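Local coordinates for protein ATP grasp ligase (Microcystis aeruginosa MRC, PDB 5IG9) that probably acts as an ATP-grasp ligase that uses ATP to activate a carboxylate and join it to an acceptor group, at residues 166-171 against 203-208; 119-124 against 270-275. All coordinates share one frame; numbering follows the deposited sequence.

The chain starts with a parallel four-stranded sheet, part of the MvdD pre-ATP-grasp region, and then enters helix 116-122. This helix supplies the first side of interaction 2. The chain goes on through helix 125-134 into an antiparallel sheet, where interaction 1 joins the end of strand 163-166 to strand 204-208 and closes a short loop. Strands 214-221 and 224-231 belong to a second antiparallel sheet. Helix 260-273 follows, and its end meets that of helix 116-122, which closes interaction 2 and ties the N-terminal region to the later part of the chain. Interaction 1 lies within the longer loop of interaction 2. Their centres are about 20 Å apart. Both reach the second subunit.

Interaction 1: residues 166-171 against 203-208; sequences KMLSQF and PMTFQE
Lys166 and Thr205 form an antiparallel hydrogen-bonded pair. Lys166 N donates to Thr205 O over 2.8 Å, and Thr205 N returns a bond to Lys166 O over 3.1 Å. Strand 204-208 runs between strands 142-145 and 163-166 in the antiparallel sheet, and this pair is the last rung before the chain leaves strand 163-166.

The other contacts are van der Waals. Lys166 CG stands between its backbone N and carbonyl carbon (chi1 64°), which brings CG within 3.9 Å of Thr205 O. Farther out, Lys166 CE rests 3.6 Å from Gln207 OE1, while Gln207 NE2 is bonded to the hydroxyl of Thr142. Leu168 crosses Thr205 at about a right angle, with CG 3.3 Å from Thr205 OG1. Met167 SD meets Met204 CE at 3.6 Å.

Past the sheet, the loop reaches the second subunit, where Leu168 N and Ser169 OG bond to the carboxylate of Glu96 of that subunit.

Hydrogen bonding across the contact is thus confined to the backbone, where two bonds fix the register. Several side-chain contacts set carbon against oxygen. Only the methionines form an apolar pair, on the sheet face away from the side chains of Lys166 and Thr205.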
ATOM      1  N   LYS A 166     -15.500   5.854 -12.924  1.00 56.33           N
ATOM      2  CA  LYS A 166     -14.946   6.335 -11.668  1.00 56.08           C
ATOM      3  C   LYS A 166     -13.468   5.984 -11.625  1.00 56.92           C
ATOM      4  O   LYS A 166     -12.987   5.133 -12.378  1.00 57.09           O
ATOM      5  CB  LYS A 166     -15.682   5.750 -10.462  1.00 59.45           C
ATOM      6  CG  LYS A 166     -15.557   4.238 -10.319  1.00 61.24           C
ATOM      7  CD  LYS A 166     -16.499   3.719  -9.237  1.00 64.53           C
ATOM      8  CE  LYS A 166     -16.322   2.226  -8.992  1.00 70.54           C
ATOM      9  NZ  LYS A 166     -15.020   1.893  -8.344  1.00 70.05           N
ATOM     10  N   MET A 167     -12.755   6.663 -10.734  1.00 58.18           N
ATOM     11  CA  MET A 167     -11.334   6.436 -10.527  1.00 58.33           C
ATOM     12  C   MET A 167     -11.131   5.553  -9.304  1.00 56.41           C
ATOM     13  O   MET A 167     -11.853   5.673  -8.311  1.00 58.83           O
ATOM     14  CB  MET A 167     -10.593   7.764 -10.351  1.00 60.38           C
ATOM     15  CG  MET A 167     -10.704   8.703 -11.545  1.00 64.34           C
ATOM     16  SD  MET A 167      -9.708   8.190 -12.959  1.00 69.48           S
ATOM     17  CE  MET A 167      -8.065   8.641 -12.406  1.00 72.25           C
ATOM     18  N   LEU A 168     -10.150   4.655  -9.387  1.00 50.95           N
ATOM     19  CA  LEU A 168      -9.801   3.826  -8.241  1.00 54.37           C
ATOM     20  C   LEU A 168      -9.029   4.595  -7.178  1.00 56.26           C
ATOM     21  O   LEU A 168      -8.962   4.144  -6.029  1.00 51.29           O
ATOM     22  CB  LEU A 168      -8.981   2.615  -8.690  1.00 52.21           C
ATOM     23  CG  LEU A 168      -9.678   1.561  -9.553  1.00 50.91           C
ATOM     24  CD1 LEU A 168      -8.704   0.452  -9.920  1.00 50.23           C
ATOM     25  CD2 LEU A 168     -10.893   0.993  -8.837  1.00 49.61           C
ATOM     26  N   SER A 169      -8.457   5.741  -7.530  1.00 57.93           N
ATOM     27  CA  SER A 169      -7.610   6.514  -6.637  1.00 63.74           C
ATOM     28  C   SER A 169      -8.330   7.771  -6.168  1.00 68.41           C
ATOM     29  O   SER A 169      -9.283   8.242  -6.793  1.00 70.76           O
ATOM     30  CB  SER A 169      -6.294   6.897  -7.325  1.00 63.97           C
ATOM     31  OG  SER A 169      -6.522   7.785  -8.408  1.00 66.38           O
ATOM     32  N   GLN A 170      -7.856   8.305  -5.045  1.00 78.10           N
ATOM     33  CA  GLN A 170      -8.338   9.565  -4.498  1.00 80.49           C
ATOM     34  C   GLN A 170      -7.287  10.637  -4.740  1.00 82.59           C
ATOM     35  O   GLN A 170      -6.105  10.434  -4.439  1.00 85.61           O
ATOM     36  CB  GLN A 170      -8.634   9.444  -3.000  1.00 84.50           C
ATOM     37  CG  GLN A 170      -9.679   8.397  -2.646  1.00 88.27           C
ATOM     38  CD  GLN A 170     -10.220   8.564  -1.236  1.00 93.58           C
ATOM     39  OE1 GLN A 170     -10.081   7.676  -0.393  1.00 93.63           O
ATOM     40  NE2 GLN A 170     -10.847   9.706  -0.974  1.00 93.80           N
ATOM     41  N   PHE A 171      -7.717  11.769  -5.281  1.00 89.12           N
ATOM     42  CA  PHE A 171      -6.803  12.837  -5.671  1.00 87.74           C
ATOM     43  C   PHE A 171      -7.638  14.068  -5.997  1.00 85.16           C
ATOM     44  O   PHE A 171      -8.872  14.042  -5.933  1.00 87.55           O
ATOM     45  CB  PHE A 171      -5.936  12.421  -6.861  1.00 87.06           C
ATOM     46  CG  PHE A 171      -6.716  12.185  -8.124  1.00 86.12           C
ATOM     47  CD1 PHE A 171      -7.431  11.011  -8.306  1.00 87.66           C
ATOM     48  CD2 PHE A 171      -6.740  13.137  -9.126  1.00 84.05           C
ATOM     49  CE1 PHE A 171      -8.154  10.797  -9.464  1.00 84.54           C
ATOM     50  CE2 PHE A 171      -7.458  12.927 -10.287  1.00 81.60           C
ATOM     51  CZ  PHE A 171      -8.165  11.756 -10.456  1.00 79.34           C
ATOM     52  N   PRO A 203      -5.973   4.760 -17.457  1.00 60.83           N
ATOM     53  CA  PRO A 203      -7.198   3.958 -17.511  1.00 58.90           C
ATOM     54  C   PRO A 203      -8.261   4.525 -16.584  1.00 55.73           C
ATOM     55  O   PRO A 203      -8.018   5.412 -15.765  1.00 55.28           O
ATOM     56  CB  PRO A 203      -6.740   2.572 -17.051  1.00 60.44           C
ATOM     57  CG  PRO A 203      -5.572   2.852 -16.177  1.00 62.12           C
ATOM     58  CD  PRO A 203      -4.875   4.039 -16.795  1.00 61.29           C
ATOM     59  N   MET A 204      -9.470   3.997 -16.737  1.00 57.40           N
ATOM     60  CA  MET A 204     -10.564   4.305 -15.831  1.00 53.49           C
ATOM     61  C   MET A 204     -11.308   3.021 -15.517  1.00 50.15           C
ATOM     62  O   MET A 204     -11.092   1.981 -16.145  1.00 45.22           O
ATOM     63  CB  MET A 204     -11.515   5.356 -16.411  1.00 57.67           C
ATOM     64  CG  MET A 204     -10.869   6.700 -16.659  1.00 61.81           C
ATOM     65  SD  MET A 204     -12.064   8.041 -16.764  1.00 72.94           S
ATOM     66  CE  MET A 204     -12.633   8.109 -15.069  1.00 71.78           C
ATOM     67  N   THR A 205     -12.192   3.099 -14.529  1.00 47.33           N
ATOM     68  CA  THR A 205     -13.024   1.975 -14.123  1.00 48.42           C
ATOM     69  C   THR A 205     -14.467   2.284 -14.497  1.00 49.67           C
ATOM     70  O   THR A 205     -15.026   3.293 -14.053  1.00 51.33           O
ATOM     71  CB  THR A 205     -12.895   1.702 -12.624  1.00 49.12           C
ATOM     72  OG1 THR A 205     -11.540   1.344 -12.317  1.00 50.68           O
ATOM     73  CG2 THR A 205     -13.808   0.560 -12.213  1.00 47.42           C
ATOM     74  N   PHE A 206     -15.059   1.422 -15.319  1.00 46.96           N
ATOM     75  CA  PHE A 206     -16.429   1.575 -15.780  1.00 47.45           C
ATOM     76  C   PHE A 206     -17.309   0.506 -15.152  1.00 48.40           C
ATOM     77  O   PHE A 206     -16.874  -0.628 -14.929  1.00 51.93           O
ATOM     78  CB  PHE A 206     -16.502   1.489 -17.307  1.00 47.45           C
ATOM     79  CG  PHE A 206     -15.600   2.459 -18.003  1.00 47.27           C
ATOM     80  CD1 PHE A 206     -14.293   2.117 -18.301  1.00 48.01           C
ATOM     81  CD2 PHE A 206     -16.050   3.723 -18.343  1.00 47.37           C
ATOM     82  CE1 PHE A 206     -13.457   3.008 -18.932  1.00 49.35           C
ATOM     83  CE2 PHE A 206     -15.217   4.619 -18.975  1.00 45.76           C
ATOM     84  CZ  PHE A 206     -13.918   4.261 -19.271  1.00 50.97           C
ATOM     85  N   GLN A 207     -18.556   0.878 -14.863  1.00 46.75           N
ATOM     86  CA  GLN A 207     -19.476  -0.002 -14.155  1.00 44.95           C
ATOM     87  C   GLN A 207     -20.874   0.072 -14.749  1.00 44.40           C
ATOM     88  O   GLN A 207     -21.311   1.132 -15.207  1.00 48.05           O
ATOM     89  CB  GLN A 207     -19.548   0.349 -12.664  1.00 44.20           C
ATOM     90  CG  GLN A 207     -18.443  -0.269 -11.834  1.00 46.86           C
ATOM     91  CD  GLN A 207     -18.711  -0.166 -10.348  1.00 48.95           C
ATOM     92  OE1 GLN A 207     -19.415   0.732  -9.892  1.00 53.09           O
ATOM     93  NE2 GLN A 207     -18.153  -1.094  -9.584  1.00 50.16           N
ATOM     94  N   GLU A 208     -21.569  -1.064 -14.720  1.00 41.15           N
ATOM     95  CA  GLU A 208     -22.979  -1.110 -15.084  1.00 42.02           C
ATOM     96  C   GLU A 208     -23.793  -0.200 -14.174  1.00 40.43           C
ATOM     97  O   GLU A 208     -23.744  -0.324 -12.947  1.00 40.75           O
ATOM     98  CB  GLU A 208     -23.484  -2.551 -14.990  1.00 44.65           C
ATOM     99  CG  GLU A 208     -24.998  -2.717 -15.000  1.00 48.98           C
ATOM    100  CD  GLU A 208     -25.418  -4.162 -14.775  1.00 50.91           C
ATOM    101  OE1 GLU A 208     -24.566  -4.963 -14.336  1.00 46.26           O
ATOM    102  OE2 GLU A 208     -26.594  -4.500 -15.044  1.00 52.31           O
TER

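Interaction 2: residues 119-124 against 270-275; sequences VDHANH and MKYFGL
The ring of Phe273 lies between Ala122 and Tyr272, which approach opposite faces. Ala122 CB makes an off-centre CH-pi contact, 4.2 Å from the ring centroid and 29° off the normal. Tyr272 CD2, from the same helix as Phe273, sits over the centre of the other face, 3.7 Å above the plane. Phe273 CD2 in turn lies at the edge of the Tyr272 ring, in its plane.

The His121 ring is oblique to that of Phe273, with planes at 59° and ND1 3.8 Å from Phe273 CD1. Tyr272 OH lies at the edge of the imidazole, near its plane, 4.1 Å from His121 CE1. His121 CG is anti to the backbone N (chi1 -169°), beside the carbonyl carbon, and from there the ring reaches Phe273. His121 O approaches Phe273 CE1 and also accepts a weak bond from His124 ND1.

Aliphatic contacts continue the interface. Leu275 CD1 touches Ala122 CB at 4.0 Å, and Leu275 CD2 lies 4.5 Å from Val119 CG2. A Schellman motif ends helix 260-273: Gly274 is the C-prime residue with positive phi, and Leu275 N bonds to Met270 O over 3.0 Å.

Leu127 of helix 125-134 touches both His121 and Phe273, while Pro297 adjoins Ala122 and Leu275. His121 also packs on Ala117 of the second subunit. An alanine in place of Phe273 would probably open a gap between Ala122 and Tyr272 and leave the ND1 side of the His121 ring without its phenyl neighbour.

Most contacts here are apolar or aromatic, and the two segments share no hydrogen bond, so side-chain fit joins the end of helix 116-122 to the end of helix 260-273. The small Ala122 lets the phenyl ring come close to the helix backbone.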
ATOM      1  N   VAL A 119      -5.941  -3.777   5.868  1.00 42.50           N
ATOM      2  CA  VAL A 119      -6.475  -2.630   5.138  1.00 39.46           C
ATOM      3  C   VAL A 119      -5.855  -2.550   3.750  1.00 39.86           C
ATOM      4  O   VAL A 119      -6.549  -2.294   2.758  1.00 39.10           O
ATOM      5  CB  VAL A 119      -6.251  -1.335   5.939  1.00 40.13           C
ATOM      6  CG1 VAL A 119      -6.717  -0.122   5.144  1.00 39.35           C
ATOM      7  CG2 VAL A 119      -6.973  -1.410   7.272  1.00 40.25           C
ATOM      8  N   ASP A 120      -4.545  -2.792   3.654  1.00 40.67           N
ATOM      9  CA  ASP A 120      -3.874  -2.768   2.357  1.00 39.85           C
ATOM     10  C   ASP A 120      -4.441  -3.821   1.412  1.00 43.28           C
ATOM     11  O   ASP A 120      -4.615  -3.565   0.215  1.00 40.01           O
ATOM     12  CB  ASP A 120      -2.371  -2.972   2.541  1.00 39.83           C
ATOM     13  CG  ASP A 120      -1.668  -1.709   2.984  1.00 43.85           C
ATOM     14  OD1 ASP A 120      -2.256  -0.623   2.811  1.00 48.82           O
ATOM     15  OD2 ASP A 120      -0.530  -1.796   3.493  1.00 49.44           O
ATOM     16  N   HIS A 121      -4.738  -5.013   1.934  1.00 42.19           N
ATOM     17  CA  HIS A 121      -5.250  -6.095   1.103  1.00 40.88           C
ATOM     18  C   HIS A 121      -6.717  -5.901   0.749  1.00 44.21           C
ATOM     19  O   HIS A 121      -7.166  -6.375  -0.301  1.00 44.89           O
ATOM     20  CB  HIS A 121      -5.064  -7.435   1.811  1.00 42.03           C
ATOM     21  CG  HIS A 121      -5.318  -8.617   0.929  1.00 42.60           C
ATOM     22  ND1 HIS A 121      -6.266  -9.575   1.217  1.00 43.54           N
ATOM     23  CD2 HIS A 121      -4.751  -8.988  -0.243  1.00 44.73           C
ATOM     24  CE1 HIS A 121      -6.266 -10.489   0.263  1.00 44.10           C
ATOM     25  NE2 HIS A 121      -5.355 -10.158  -0.634  1.00 44.34           N
ATOM     26  N   ALA A 122      -7.480  -5.232   1.610  1.00 48.12           N
ATOM     27  CA  ALA A 122      -8.871  -4.944   1.301  1.00 44.57           C
ATOM     28  C   ALA A 122      -9.037  -3.713   0.421  1.00 44.54           C
ATOM     29  O   ALA A 122     -10.154  -3.447  -0.032  1.00 41.65           O
ATOM     30  CB  ALA A 122      -9.672  -4.771   2.593  1.00 44.55           C
ATOM     31  N   ASN A 123      -7.963  -2.963   0.160  1.00 41.01           N
ATOM     32  CA  ASN A 123      -8.060  -1.754  -0.649  1.00 41.35           C
ATOM     33  C   ASN A 123      -8.102  -2.030  -2.145  1.00 44.13           C
ATOM     34  O   ASN A 123      -8.294  -1.088  -2.921  1.00 44.71           O
ATOM     35  CB  ASN A 123      -6.892  -0.809  -0.350  1.00 39.06           C
ATOM     36  CG  ASN A 123      -7.124   0.032   0.889  1.00 37.68           C
ATOM     37  OD1 ASN A 123      -8.262   0.218   1.322  1.00 37.25           O
ATOM     38  ND2 ASN A 123      -6.044   0.546   1.467  1.00 39.60           N
ATOM     39  N   HIS A 124      -7.915  -3.278  -2.569  1.00 41.20           N
ATOM     40  CA  HIS A 124      -8.007  -3.639  -3.983  1.00 39.23           C
ATOM     41  C   HIS A 124      -9.478  -3.824  -4.324  1.00 37.20           C
ATOM     42  O   HIS A 124     -10.081  -4.847  -3.997  1.00 37.33           O
ATOM     43  CB  HIS A 124      -7.202  -4.901  -4.270  1.00 41.01           C
ATOM     44  CG  HIS A 124      -5.747  -4.770  -3.947  1.00 44.12           C
ATOM     45  ND1 HIS A 124      -5.173  -5.362  -2.842  1.00 49.17           N
ATOM     46  CD2 HIS A 124      -4.752  -4.101  -4.576  1.00 46.70           C
ATOM     47  CE1 HIS A 124      -3.886  -5.069  -2.808  1.00 47.63           C
ATOM     48  NE2 HIS A 124      -3.605  -4.304  -3.846  1.00 46.48           N
ATOM     49  N   MET A 270     -16.037  -9.613   5.673  1.00 46.86           N
ATOM     50  CA  MET A 270     -15.144  -9.042   6.677  1.00 47.65           C
ATOM     51  C   MET A 270     -14.126 -10.071   7.151  1.00 46.48           C
ATOM     52  O   MET A 270     -12.940  -9.762   7.309  1.00 45.05           O
ATOM     53  CB  MET A 270     -15.957  -8.514   7.860  1.00 47.60           C
ATOM     54  CG  MET A 270     -17.011  -7.487   7.487  1.00 48.99           C
ATOM     55  SD  MET A 270     -16.335  -5.862   7.113  1.00 49.77           S
ATOM     56  CE  MET A 270     -15.725  -5.385   8.726  1.00 51.64           C
ATOM     57  N   LYS A 271     -14.572 -11.310   7.375  1.00 48.68           N
ATOM     58  CA  LYS A 271     -13.676 -12.337   7.896  1.00 47.51           C
ATOM     59  C   LYS A 271     -12.602 -12.711   6.882  1.00 45.79           C
ATOM     60  O   LYS A 271     -11.464 -13.017   7.259  1.00 44.14           O
ATOM     61  CB  LYS A 271     -14.477 -13.572   8.309  1.00 51.87           C
ATOM     62  CG  LYS A 271     -13.646 -14.630   9.010  1.00 60.22           C
ATOM     63  CD  LYS A 271     -14.483 -15.818   9.455  1.00 68.77           C
ATOM     64  CE  LYS A 271     -14.995 -16.614   8.265  1.00 75.75           C
ATOM     65  NZ  LYS A 271     -15.388 -17.997   8.655  1.00 79.94           N
ATOM     66  N   TYR A 272     -12.938 -12.697   5.590  1.00 42.36           N
ATOM     67  CA  TYR A 272     -11.941 -13.020   4.575  1.00 42.32           C
ATOM     68  C   TYR A 272     -10.797 -12.014   4.598  1.00 43.46           C
ATOM     69  O   TYR A 272      -9.620 -12.392   4.596  1.00 43.33           O
ATOM     70  CB  TYR A 272     -12.584 -13.070   3.187  1.00 43.84           C
ATOM     71  CG  TYR A 272     -11.565 -13.209   2.079  1.00 45.77           C
ATOM     72  CD1 TYR A 272     -11.052 -14.452   1.733  1.00 45.71           C
ATOM     73  CD2 TYR A 272     -11.100 -12.093   1.392  1.00 47.47           C
ATOM     74  CE1 TYR A 272     -10.111 -14.581   0.728  1.00 45.24           C
ATOM     75  CE2 TYR A 272     -10.160 -12.213   0.391  1.00 45.59           C
ATOM     76  CZ  TYR A 272      -9.668 -13.455   0.061  1.00 44.31           C
ATOM     77  OH  TYR A 272      -8.732 -13.567  -0.942  1.00 47.92           O
ATOM     78  N   PHE A 273     -11.125 -10.724   4.620  1.00 46.63           N
ATOM     79  CA  PHE A 273     -10.103  -9.687   4.624  1.00 45.01           C
ATOM     80  C   PHE A 273      -9.494  -9.451   6.000  1.00 46.22           C
ATOM     81  O   PHE A 273      -8.488  -8.742   6.094  1.00 54.16           O
ATOM     82  CB  PHE A 273     -10.679  -8.375   4.080  1.00 43.80           C
ATOM     83  CG  PHE A 273     -10.950  -8.404   2.605  1.00 43.22           C
ATOM     84  CD1 PHE A 273      -9.903  -8.456   1.699  1.00 42.61           C
ATOM     85  CD2 PHE A 273     -12.247  -8.382   2.121  1.00 44.16           C
ATOM     86  CE1 PHE A 273     -10.146  -8.486   0.341  1.00 41.71           C
ATOM     87  CE2 PHE A 273     -12.495  -8.411   0.762  1.00 42.18           C
ATOM     88  CZ  PHE A 273     -11.443  -8.464  -0.127  1.00 41.51           C
ATOM     89  N   GLY A 274     -10.070 -10.029   7.053  1.00 48.77           N
ATOM     90  CA  GLY A 274      -9.554  -9.852   8.397  1.00 48.76           C
ATOM     91  C   GLY A 274      -9.900  -8.532   9.045  1.00 50.63           C
ATOM     92  O   GLY A 274      -9.121  -8.027   9.861  1.00 51.03           O
ATOM     93  N   LEU A 275     -11.049  -7.956   8.715  1.00 45.33           N
ATOM     94  CA  LEU A 275     -11.419  -6.643   9.213  1.00 45.01           C
ATOM     95  C   LEU A 275     -12.389  -6.753  10.381  1.00 41.63           C
ATOM     96  O   LEU A 275     -13.235  -7.649  10.430  1.00 47.27           O
ATOM     97  CB  LEU A 275     -12.047  -5.797   8.104  1.00 46.45           C
ATOM     98  CG  LEU A 275     -11.146  -5.458   6.916  1.00 48.72           C
ATOM     99  CD1 LEU A 275     -11.878  -4.564   5.928  1.00 49.03           C
ATOM    100  CD2 LEU A 275      -9.857  -4.803   7.383  1.00 48.16           C
TER